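PDB 5JGF: vacuolar aminopeptidase 1 from Saccharomyces cerevisiae, which removes N-terminal amino acids from peptides and proteins in the vacuole as a dodecameric zinc aminopeptidase, and is the major cargo of the cytoplasm-to-vacuole targeting pathway. Local coordinates for residues D[136-141]-D[151-156]; D[377-382]-D[412-417]; D[162-167]-D[185-190]; D[13-18]-D[263-268]. All blocks are in the same frame, centred on the assembly; numbering follows the deposited sequence.

Interaction 1: D[136-141]-D[151-156]; sequences GRLLYK and ALVDST
L138 and A151 form an antiparallel hydrogen-bonded pair: L138 N donates to A151 O at 2.7 Å, and A151 N returns a bond to L138 O at 2.9 Å. G136 and V153 repeat the pattern two residues along, V153 N meeting G136 O at 2.9 Å and G136 N meeting V153 O at 3.0 Å. R137 and L152 make the non-hydrogen-bonded pair between them. On the face of L138 and V153, the two side chains cross at about a right angle, with L138 CD1 3.7 Å from V153 CG1. V153 puts CG1 there by holding it anti to the carbonyl carbon (chi1 -65°). An alanine in place of V153 would probably open a gap beside L138 and weaken the packing on L225 and A226 of helix 216-226. The other face carries R137 and L152, where R137 CB lies 4.0 Å from L152 CD1; NE of R137 bonds to S150 OG. Y140 brings CE1 within 3.8 Å of A151 CB, while its backbone continues the ladder with K149. This is the ladder of a beta hairpin, strands 132-140 and 149-154, at one edge of a six-stranded antiparallel sheet.

Interaction 2: D[377-382]-D[412-417]; sequences GHMATD and GGTIGP
Next to the zinc site of this M18 aminopeptidase, the loop 377-382 packs on the turn that enters helix 416-423, where M379 and T414 meet. The T414 side chain comes within about 6 Å of a bound zinc ion. Both SD and CE of M379 touch T414 CG2, CE at 3.7 Å, the two side chains crossing at about a right angle. M379 CB points away from the turn, but the chain is bent at chi2 (-63°, which places SD) and again at chi3, and SD and CE end up against T414. T414 OG1 sits between the backbone N and the carbonyl carbon (chi1 71°), where it accepts from G416 N at 3.0 Å, a capping bond at the helix start. The same hydroxyl is hydrogen-bonded to D429 OD1, while D429 OD2 takes A380 N, so one carboxylate ties the two segments together. A water adds a second bridge, donating to H378 O at 2.8 Å and accepting from T414 N at 3.0 Å. P417 CG lies 3.5 Å from G377 O, and H378 CB approaches G412 O to 3.6 Å. Around the contact, strand 426-434 lies against M379, A380 and P417, strand 339-347 brings S342 and the zinc ligand D344 against T414, and L303 of a neighbouring subunit packs on P417.

Interaction 3: D[162-167]-D[185-190]; sequences RIPSLA and IPVIGF
I163 and P186 lie side by side and point the same way, CG1 of I163 standing 4.0 Å from CG of the proline ring. CG1 is anti to the carbonyl carbon (chi1 -52°) and runs beside the ring, whereas CG2, anti to the backbone N, reaches I185 N at 3.8 Å. P164 and V187 cross at about a right angle. V187 holds CG1 anti to its backbone N (chi1 169°), putting CG2 anti to the carbonyl carbon and 3.8 Å from P164 CD. V187 CB sits 3.6 Å from R162 O. That carbonyl also accepts the main polar link, V187 N to R162 O at 3.0 Å, nearly straight at the hydrogen (172°) although the donor stands above the carbonyl plane; the return bond from R162 N to V187 O is weak. An alanine in place of I163 would probably open gaps beside the P186 ring and I185 N and cost packing on L123 and L128. R162 points its CB away from 185-190; its NH2 pairs with D129 in a salt bridge and bonds to R441 O of a neighbouring subunit, whose N352 also bonds to I185 O. The contact lies where the loop after strand 149-154 reaches strand 187-189, outermost in its sheet within this chain; I188 makes backbone hydrogen bonds to the neighbouring subunit and, with G189, forms a classic beta bulge facing G112 of strand 112-119.

Interaction 4: D[13-18]-D[263-268]; sequences QEFIDF and DRLCSF
F15 and F268 both hold CG anti to the backbone N (chi1 177° and -179°), and from CG so placed the two rings meet between the helices. F18 takes the same kind of rotamer and joins them in an aromatic cluster. The edge of F15 is directed at the face of F268 in an offset edge-to-face pair, centroids 5.4 Å apart and planes at 60°. Over one face of F268 lies F15 CA, a CH-pi contact 4.2 Å from the centroid. L265 makes a similar contact from the other helix, its CD1 placed over one face of F15 at 4.1 Å from the ring centre. F18 and F268 slide past each other in opposite directions, F268 CD1 coming over one face of F18 and 3.4 Å from F18 CD2. Two ring edges also share one oxygen: F15 CE1 lies 3.5 Å and F18 CE2 3.9 Å from R264 O, which accepts the helix bond from F268 N. F31 and F32 extend the cluster around F18, while V449 of helix 448-468 touches F15, L265 and F268. The R264 guanidinium leads away and is occupied elsewhere, NE bonding to V92 O. With the axes of 13-18 and 263-268 11.1 Å apart at their closest, the interface is held by ring and CH-pi contacts, and the slightly positive ring edges around R264 O probably add a small electrostatic attraction.

How the interactions relate
Helix 7-21 opens the chain and meets helix 261-278 in interaction 4; interactions 1 and 3 both form within the long span between those helices, and interaction 2 follows later. Interactions 1 and 3 reach the same antiparallel sheet at strands 149-154 and 187-189, its outermost strands within this chain, with centres about 23 Å apart. Interactions 2 and 4, also about 23 Å apart between centres, lie on the zinc-binding side, helix 261-278 carrying D262, which binds both zinc ions, near its start. Interactions 1 and 2 lie on opposite sides of the chain's centre. Neighbouring subunits touch interactions 1, 2 and 3 but not 4, consistent with interaction 4 being internal to the subunit and the others lying by subunit interfaces.

Interaction 1: D[136-141]-D[151-156]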
# COMPACT_ATOMS: atom_id res chain seq x y z
N GLY D 136 -9.34 33.81 35.98
CA GLY D 136 -8.35 33.08 36.74
C GLY D 136 -7.72 33.90 37.85
O GLY D 136 -8.30 34.89 38.31
N ARG D 137 -6.52 33.49 38.24
CA ARG D 137 -5.80 34.14 39.32
C ARG D 137 -4.73 35.13 38.87
O ARG D 137 -3.93 34.84 37.97
CB ARG D 137 -5.16 33.07 40.20
CG ARG D 137 -4.45 33.59 41.44
CD ARG D 137 -3.80 32.45 42.20
NE ARG D 137 -3.45 32.83 43.56
CZ ARG D 137 -2.87 32.03 44.44
NH1 ARG D 137 -2.60 32.47 45.66
NH2 ARG D 137 -2.55 30.79 44.10
N LEU D 138 -4.72 36.30 39.49
CA LEU D 138 -3.72 37.32 39.19
C LEU D 138 -2.92 37.53 40.46
O LEU D 138 -3.48 37.57 41.55
CB LEU D 138 -4.37 38.66 38.83
CG LEU D 138 -5.23 38.81 37.57
CD1 LEU D 138 -5.59 40.28 37.41
CD2 LEU D 138 -4.46 38.32 36.35
N LEU D 139 -1.60 37.63 40.32
CA LEU D 139 -0.75 37.89 41.48
C LEU D 139 -0.27 39.32 41.28
O LEU D 139 0.20 39.67 40.20
CB LEU D 139 0.45 36.93 41.52
CG LEU D 139 0.15 35.45 41.79
CD1 LEU D 139 1.47 34.69 41.89
CD2 LEU D 139 -0.65 35.31 43.08
N TYR D 140 -0.41 40.15 42.31
CA TYR D 140 0.02 41.53 42.19
C TYR D 140 0.70 42.04 43.45
O TYR D 140 0.64 41.42 44.51
CB TYR D 140 -1.17 42.43 41.85
CG TYR D 140 -2.21 42.54 42.94
CD1 TYR D 140 -3.18 41.56 43.11
CD2 TYR D 140 -2.22 43.63 43.81
CE1 TYR D 140 -4.14 41.66 44.12
CE2 TYR D 140 -3.16 43.74 44.82
CZ TYR D 140 -4.12 42.76 44.97
OH TYR D 140 -5.06 42.87 45.97
N LYS D 141 1.35 43.19 43.31
CA LYS D 141 2.05 43.82 44.42
C LYS D 141 1.73 45.31 44.38
O LYS D 141 2.16 46.01 43.46
CB LYS D 141 3.56 43.58 44.27
CG LYS D 141 4.43 44.21 45.34
CD LYS D 141 5.82 43.59 45.34
CE LYS D 141 6.52 43.74 44.00
NZ LYS D 141 7.84 43.06 43.99
N ALA D 151 -5.74 37.95 43.33
CA ALA D 151 -7.06 38.43 42.95
C ALA D 151 -7.59 37.52 41.86
O ALA D 151 -6.82 37.01 41.05
CB ALA D 151 -6.98 39.86 42.44
N LEU D 152 -8.89 37.30 41.86
CA LEU D 152 -9.52 36.47 40.85
C LEU D 152 -10.30 37.37 39.90
O LEU D 152 -10.96 38.31 40.34
CB LEU D 152 -10.47 35.47 41.51
CG LEU D 152 -9.99 34.03 41.68
CD1 LEU D 152 -8.52 33.97 42.08
CD2 LEU D 152 -10.86 33.35 42.71
N VAL D 153 -10.19 37.10 38.61
CA VAL D 153 -10.90 37.88 37.60
C VAL D 153 -11.73 36.97 36.71
O VAL D 153 -11.48 35.77 36.63
CB VAL D 153 -9.91 38.71 36.75
CG1 VAL D 153 -9.23 39.75 37.62
CG2 VAL D 153 -8.87 37.79 36.11
N ASP D 154 -12.72 37.54 36.04
CA ASP D 154 -13.62 36.78 35.19
C ASP D 154 -14.31 37.74 34.23
O ASP D 154 -15.00 38.67 34.66
CB ASP D 154 -14.65 36.08 36.07
CG ASP D 154 -15.68 35.30 35.29
OD1 ASP D 154 -16.67 34.84 35.91
OD2 ASP D 154 -15.51 35.14 34.06
N SER D 155 -14.13 37.53 32.93
CA SER D 155 -14.72 38.42 31.92
C SER D 155 -16.21 38.18 31.68
O SER D 155 -16.88 39.04 31.11
CB SER D 155 -13.97 38.29 30.59
OG SER D 155 -14.26 37.06 29.96
N THR D 156 -16.71 37.03 32.10
CA THR D 156 -18.12 36.69 31.91
C THR D 156 -19.01 37.89 32.24
O THR D 156 -18.83 38.54 33.26
CB THR D 156 -18.52 35.51 32.83
OG1 THR D 156 -17.63 34.41 32.61
CG2 THR D 156 -19.95 35.06 32.53

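Interaction 2: D[377-382]-D[412-417]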
# COMPACT_ATOMS: atom_id res chain seq x y z
N GLY D 377 -8.08 -2.72 37.50
CA GLY D 377 -7.43 -1.63 38.21
C GLY D 377 -7.74 -0.19 37.87
O GLY D 377 -7.16 0.71 38.49
N HIS D 378 -8.64 0.06 36.92
CA HIS D 378 -8.96 1.45 36.58
C HIS D 378 -9.82 2.09 37.67
O HIS D 378 -9.81 3.31 37.83
CB HIS D 378 -9.69 1.53 35.23
CG HIS D 378 -8.86 1.04 34.09
ND1 HIS D 378 -8.80 -0.29 33.73
CD2 HIS D 378 -8.02 1.69 33.25
CE1 HIS D 378 -7.95 -0.43 32.72
NE2 HIS D 378 -7.47 0.76 32.41
N MET D 379 -10.56 1.26 38.39
CA MET D 379 -11.42 1.71 39.49
C MET D 379 -11.02 0.91 40.73
O MET D 379 -10.56 -0.23 40.60
CB MET D 379 -12.89 1.45 39.17
CG MET D 379 -13.41 2.14 37.91
SD MET D 379 -13.35 3.93 38.01
CE MET D 379 -13.02 4.37 36.30
N ALA D 380 -11.18 1.48 41.91
CA ALA D 380 -10.81 0.80 43.16
C ALA D 380 -11.97 -0.02 43.74
O ALA D 380 -11.78 -0.78 44.69
CB ALA D 380 -10.34 1.82 44.18
N THR D 381 -13.15 0.15 43.17
CA THR D 381 -14.36 -0.55 43.61
C THR D 381 -14.16 -2.06 43.76
O THR D 381 -13.63 -2.72 42.85
CB THR D 381 -15.52 -0.30 42.63
OG1 THR D 381 -15.71 1.11 42.47
CG2 THR D 381 -16.82 -0.92 43.14
N ASP D 382 -14.56 -2.61 44.90
CA ASP D 382 -14.44 -4.05 45.15
C ASP D 382 -15.79 -4.63 45.57
O ASP D 382 -16.78 -3.90 45.70
CB ASP D 382 -13.37 -4.34 46.21
CG ASP D 382 -13.69 -3.73 47.57
OD1 ASP D 382 -14.83 -3.27 47.77
OD2 ASP D 382 -12.79 -3.72 48.44
N GLY D 412 -11.35 4.94 31.17
CA GLY D 412 -10.69 6.14 31.65
C GLY D 412 -10.23 5.81 33.06
O GLY D 412 -10.33 4.66 33.50
N GLY D 413 -9.71 6.81 33.78
CA GLY D 413 -9.24 6.56 35.13
C GLY D 413 -9.76 7.59 36.11
O GLY D 413 -10.42 8.56 35.72
N THR D 414 -9.47 7.39 37.40
CA THR D 414 -9.91 8.31 38.44
C THR D 414 -8.83 8.34 39.53
O THR D 414 -7.81 7.66 39.42
CB THR D 414 -11.21 7.85 39.12
OG1 THR D 414 -10.94 6.69 39.92
CG2 THR D 414 -12.27 7.50 38.08
N ILE D 415 -9.07 9.12 40.57
CA ILE D 415 -8.13 9.23 41.68
C ILE D 415 -8.36 8.08 42.66
O ILE D 415 -7.63 7.93 43.63
CB ILE D 415 -8.32 10.55 42.46
CG1 ILE D 415 -9.73 10.61 43.05
CG2 ILE D 415 -8.09 11.74 41.53
CD1 ILE D 415 -10.02 11.86 43.86
N GLY D 416 -9.39 7.28 42.40
CA GLY D 416 -9.74 6.17 43.28
C GLY D 416 -8.60 5.26 43.70
O GLY D 416 -8.33 5.11 44.89
N PRO D 417 -7.93 4.61 42.74
CA PRO D 417 -6.81 3.72 43.05
C PRO D 417 -5.71 4.41 43.85
O PRO D 417 -5.11 3.80 44.74
CB PRO D 417 -6.35 3.27 41.67
CG PRO D 417 -7.64 3.20 40.91
CD PRO D 417 -8.34 4.48 41.32
O HOH W 1 -7.69 5.01 37.31

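Interaction 3: D[162-167]-D[185-190]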
# COMPACT_ATOMS: atom_id res chain seq x y z
N ARG D 162 -12.31 33.58 20.69
CA ARG D 162 -13.07 32.62 19.90
C ARG D 162 -12.07 32.01 18.92
O ARG D 162 -11.30 32.73 18.29
CB ARG D 162 -14.20 33.32 19.13
CG ARG D 162 -15.00 32.41 18.20
CD ARG D 162 -16.17 33.18 17.56
NE ARG D 162 -16.93 32.38 16.59
CZ ARG D 162 -16.47 32.02 15.40
NH1 ARG D 162 -15.25 32.37 15.01
NH2 ARG D 162 -17.24 31.30 14.58
N ILE D 163 -12.07 30.68 18.83
CA ILE D 163 -11.18 29.96 17.92
C ILE D 163 -12.03 29.70 16.68
O ILE D 163 -12.91 28.84 16.69
CB ILE D 163 -10.72 28.63 18.53
CG1 ILE D 163 -10.14 28.88 19.94
CG2 ILE D 163 -9.66 27.98 17.63
CD1 ILE D 163 -9.84 27.62 20.72
N PRO D 164 -11.77 30.43 15.59
CA PRO D 164 -12.51 30.33 14.33
C PRO D 164 -12.27 29.14 13.42
O PRO D 164 -11.15 28.91 12.97
CB PRO D 164 -12.16 31.64 13.65
CG PRO D 164 -10.72 31.80 14.00
CD PRO D 164 -10.69 31.43 15.48
N SER D 165 -13.33 28.40 13.12
CA SER D 165 -13.22 27.28 12.21
C SER D 165 -13.04 27.87 10.82
O SER D 165 -13.45 29.01 10.56
CB SER D 165 -14.50 26.43 12.24
OG SER D 165 -15.62 27.17 11.78
N LEU D 166 -12.41 27.12 9.92
CA LEU D 166 -12.23 27.58 8.56
C LEU D 166 -13.46 27.14 7.77
O LEU D 166 -13.93 26.02 7.93
CB LEU D 166 -10.97 26.95 7.94
CG LEU D 166 -10.71 27.35 6.48
CD1 LEU D 166 -10.45 28.85 6.39
CD2 LEU D 166 -9.51 26.57 5.95
N ALA D 167 -14.00 28.03 6.94
CA ALA D 167 -15.18 27.69 6.15
C ALA D 167 -14.89 26.44 5.31
O ALA D 167 -13.80 26.29 4.76
CB ALA D 167 -15.57 28.85 5.24
N ILE D 185 -5.91 28.68 17.40
CA ILE D 185 -5.45 29.83 18.16
C ILE D 185 -6.59 30.82 18.39
O ILE D 185 -7.27 31.23 17.45
CB ILE D 185 -4.29 30.55 17.42
CG1 ILE D 185 -3.18 29.54 17.11
CG2 ILE D 185 -3.73 31.68 18.28
CD1 ILE D 185 -2.04 30.09 16.25
N PRO D 186 -6.81 31.21 19.65
CA PRO D 186 -7.90 32.16 19.94
C PRO D 186 -7.66 33.54 19.35
O PRO D 186 -6.56 34.10 19.47
CB PRO D 186 -7.93 32.21 21.47
CG PRO D 186 -7.30 30.90 21.89
CD PRO D 186 -6.18 30.74 20.89
N VAL D 187 -8.69 34.08 18.70
CA VAL D 187 -8.63 35.41 18.12
C VAL D 187 -9.27 36.29 19.19
O VAL D 187 -10.39 36.03 19.64
CB VAL D 187 -9.44 35.49 16.81
CG1 VAL D 187 -9.60 36.94 16.38
CG2 VAL D 187 -8.74 34.69 15.73
N ILE D 188 -8.56 37.33 19.61
CA ILE D 188 -9.05 38.20 20.66
C ILE D 188 -9.53 39.58 20.20
O ILE D 188 -10.28 40.25 20.90
CB ILE D 188 -7.96 38.34 21.76
CG1 ILE D 188 -8.54 38.99 23.01
CG2 ILE D 188 -6.76 39.12 21.23
CD1 ILE D 188 -7.68 38.78 24.25
N GLY D 189 -9.11 40.01 19.01
CA GLY D 189 -9.57 41.30 18.53
C GLY D 189 -9.03 41.73 17.18
O GLY D 189 -8.36 40.97 16.49
N PHE D 190 -9.36 42.96 16.80
CA PHE D 190 -8.89 43.55 15.55
C PHE D 190 -8.87 45.04 15.85
O PHE D 190 -9.80 45.77 15.51
CB PHE D 190 -9.85 43.25 14.39
CG PHE D 190 -9.22 43.46 13.04
CD1 PHE D 190 -8.56 42.42 12.41
CD2 PHE D 190 -9.23 44.72 12.45
CE1 PHE D 190 -7.90 42.63 11.20
CE2 PHE D 190 -8.57 44.94 11.23
CZ PHE D 190 -7.91 43.89 10.61

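Interaction 4: D[13-18]-D[263-268]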
# COMPACT_ATOMS: atom_id res chain seq x y z
N GLN D 13 -30.84 24.47 39.32
CA GLN D 13 -30.57 25.86 38.96
C GLN D 13 -29.38 26.41 39.74
O GLN D 13 -28.57 27.16 39.19
CB GLN D 13 -31.80 26.74 39.23
CG GLN D 13 -32.91 26.61 38.20
CD GLN D 13 -32.43 26.88 36.78
OE1 GLN D 13 -31.72 27.85 36.52
NE2 GLN D 13 -32.82 26.02 35.85
N GLU D 14 -29.28 26.04 41.01
CA GLU D 14 -28.16 26.50 41.83
C GLU D 14 -26.87 25.98 41.22
O GLU D 14 -25.86 26.69 41.18
CB GLU D 14 -28.28 25.98 43.27
CG GLU D 14 -29.33 26.70 44.12
CD GLU D 14 -29.07 28.19 44.23
OE1 GLU D 14 -27.90 28.60 44.39
OE2 GLU D 14 -30.05 28.96 44.16
N PHE D 15 -26.89 24.73 40.75
CA PHE D 15 -25.71 24.14 40.13
C PHE D 15 -25.33 24.91 38.87
O PHE D 15 -24.16 25.22 38.65
CB PHE D 15 -25.96 22.67 39.78
CG PHE D 15 -24.81 22.01 39.07
CD1 PHE D 15 -23.59 21.83 39.71
CD2 PHE D 15 -24.93 21.61 37.74
CE1 PHE D 15 -22.50 21.26 39.04
CE2 PHE D 15 -23.85 21.04 37.06
CZ PHE D 15 -22.63 20.86 37.71
N ILE D 16 -26.32 25.20 38.03
CA ILE D 16 -26.07 25.94 36.79
C ILE D 16 -25.42 27.29 37.11
O ILE D 16 -24.45 27.69 36.46
CB ILE D 16 -27.37 26.15 35.99
CG1 ILE D 16 -27.79 24.82 35.35
CG2 ILE D 16 -27.19 27.24 34.94
CD1 ILE D 16 -29.14 24.86 34.66
N ASP D 17 -25.95 27.99 38.11
CA ASP D 17 -25.39 29.28 38.51
C ASP D 17 -23.96 29.12 39.02
O ASP D 17 -23.10 29.93 38.72
CB ASP D 17 -26.26 29.94 39.58
CG ASP D 17 -27.64 30.30 39.07
OD1 ASP D 17 -27.80 30.46 37.84
OD2 ASP D 17 -28.57 30.45 39.90
N PHE D 18 -23.73 28.06 39.79
CA PHE D 18 -22.41 27.77 40.35
C PHE D 18 -21.39 27.60 39.22
O PHE D 18 -20.31 28.20 39.25
CB PHE D 18 -22.50 26.49 41.20
CG PHE D 18 -21.19 25.76 41.36
CD1 PHE D 18 -20.15 26.29 42.11
CD2 PHE D 18 -21.02 24.50 40.78
CE1 PHE D 18 -18.95 25.58 42.28
CE2 PHE D 18 -19.84 23.78 40.95
CZ PHE D 18 -18.80 24.32 41.70
N ASP D 263 -15.20 17.50 36.90
CA ASP D 263 -15.99 16.73 37.88
C ASP D 263 -16.66 17.68 38.89
O ASP D 263 -16.86 17.33 40.06
CB ASP D 263 -15.04 15.73 38.58
CG ASP D 263 -15.75 14.80 39.56
OD1 ASP D 263 -16.91 14.42 39.32
OD2 ASP D 263 -15.13 14.41 40.58
N ARG D 264 -17.01 18.88 38.45
CA ARG D 264 -17.63 19.85 39.35
C ARG D 264 -19.06 19.43 39.68
O ARG D 264 -19.66 19.90 40.65
CB ARG D 264 -17.57 21.25 38.72
CG ARG D 264 -16.14 21.77 38.71
CD ARG D 264 -15.87 22.94 37.77
NE ARG D 264 -14.44 23.20 37.75
CZ ARG D 264 -13.84 24.17 37.07
NH1 ARG D 264 -14.56 25.00 36.33
NH2 ARG D 264 -12.52 24.30 37.11
N LEU D 265 -19.60 18.51 38.88
CA LEU D 265 -20.95 17.99 39.13
C LEU D 265 -20.93 17.20 40.45
O LEU D 265 -21.75 17.43 41.34
CB LEU D 265 -21.38 17.08 37.96
CG LEU D 265 -22.71 16.33 38.06
CD1 LEU D 265 -23.85 17.29 38.39
CD2 LEU D 265 -22.97 15.63 36.72
N CYS D 266 -19.98 16.27 40.56
CA CYS D 266 -19.86 15.48 41.79
C CYS D 266 -19.32 16.34 42.94
O CYS D 266 -19.73 16.17 44.08
CB CYS D 266 -18.92 14.29 41.59
SG CYS D 266 -19.65 12.91 40.69
N SER D 267 -18.40 17.24 42.62
CA SER D 267 -17.83 18.10 43.65
C SER D 267 -18.92 18.94 44.31
O SER D 267 -18.98 19.02 45.54
CB SER D 267 -16.76 19.02 43.06
OG SER D 267 -15.61 18.27 42.68
N PHE D 268 -19.77 19.55 43.50
CA PHE D 268 -20.87 20.38 44.01
C PHE D 268 -21.84 19.53 44.83
O PHE D 268 -22.21 19.90 45.95
CB PHE D 268 -21.61 21.03 42.84
CG PHE D 268 -22.75 21.92 43.25
CD1 PHE D 268 -22.52 23.25 43.60
CD2 PHE D 268 -24.06 21.44 43.28
CE1 PHE D 268 -23.58 24.09 43.96
CE2 PHE D 268 -25.12 22.27 43.65
CZ PHE D 268 -24.88 23.60 43.99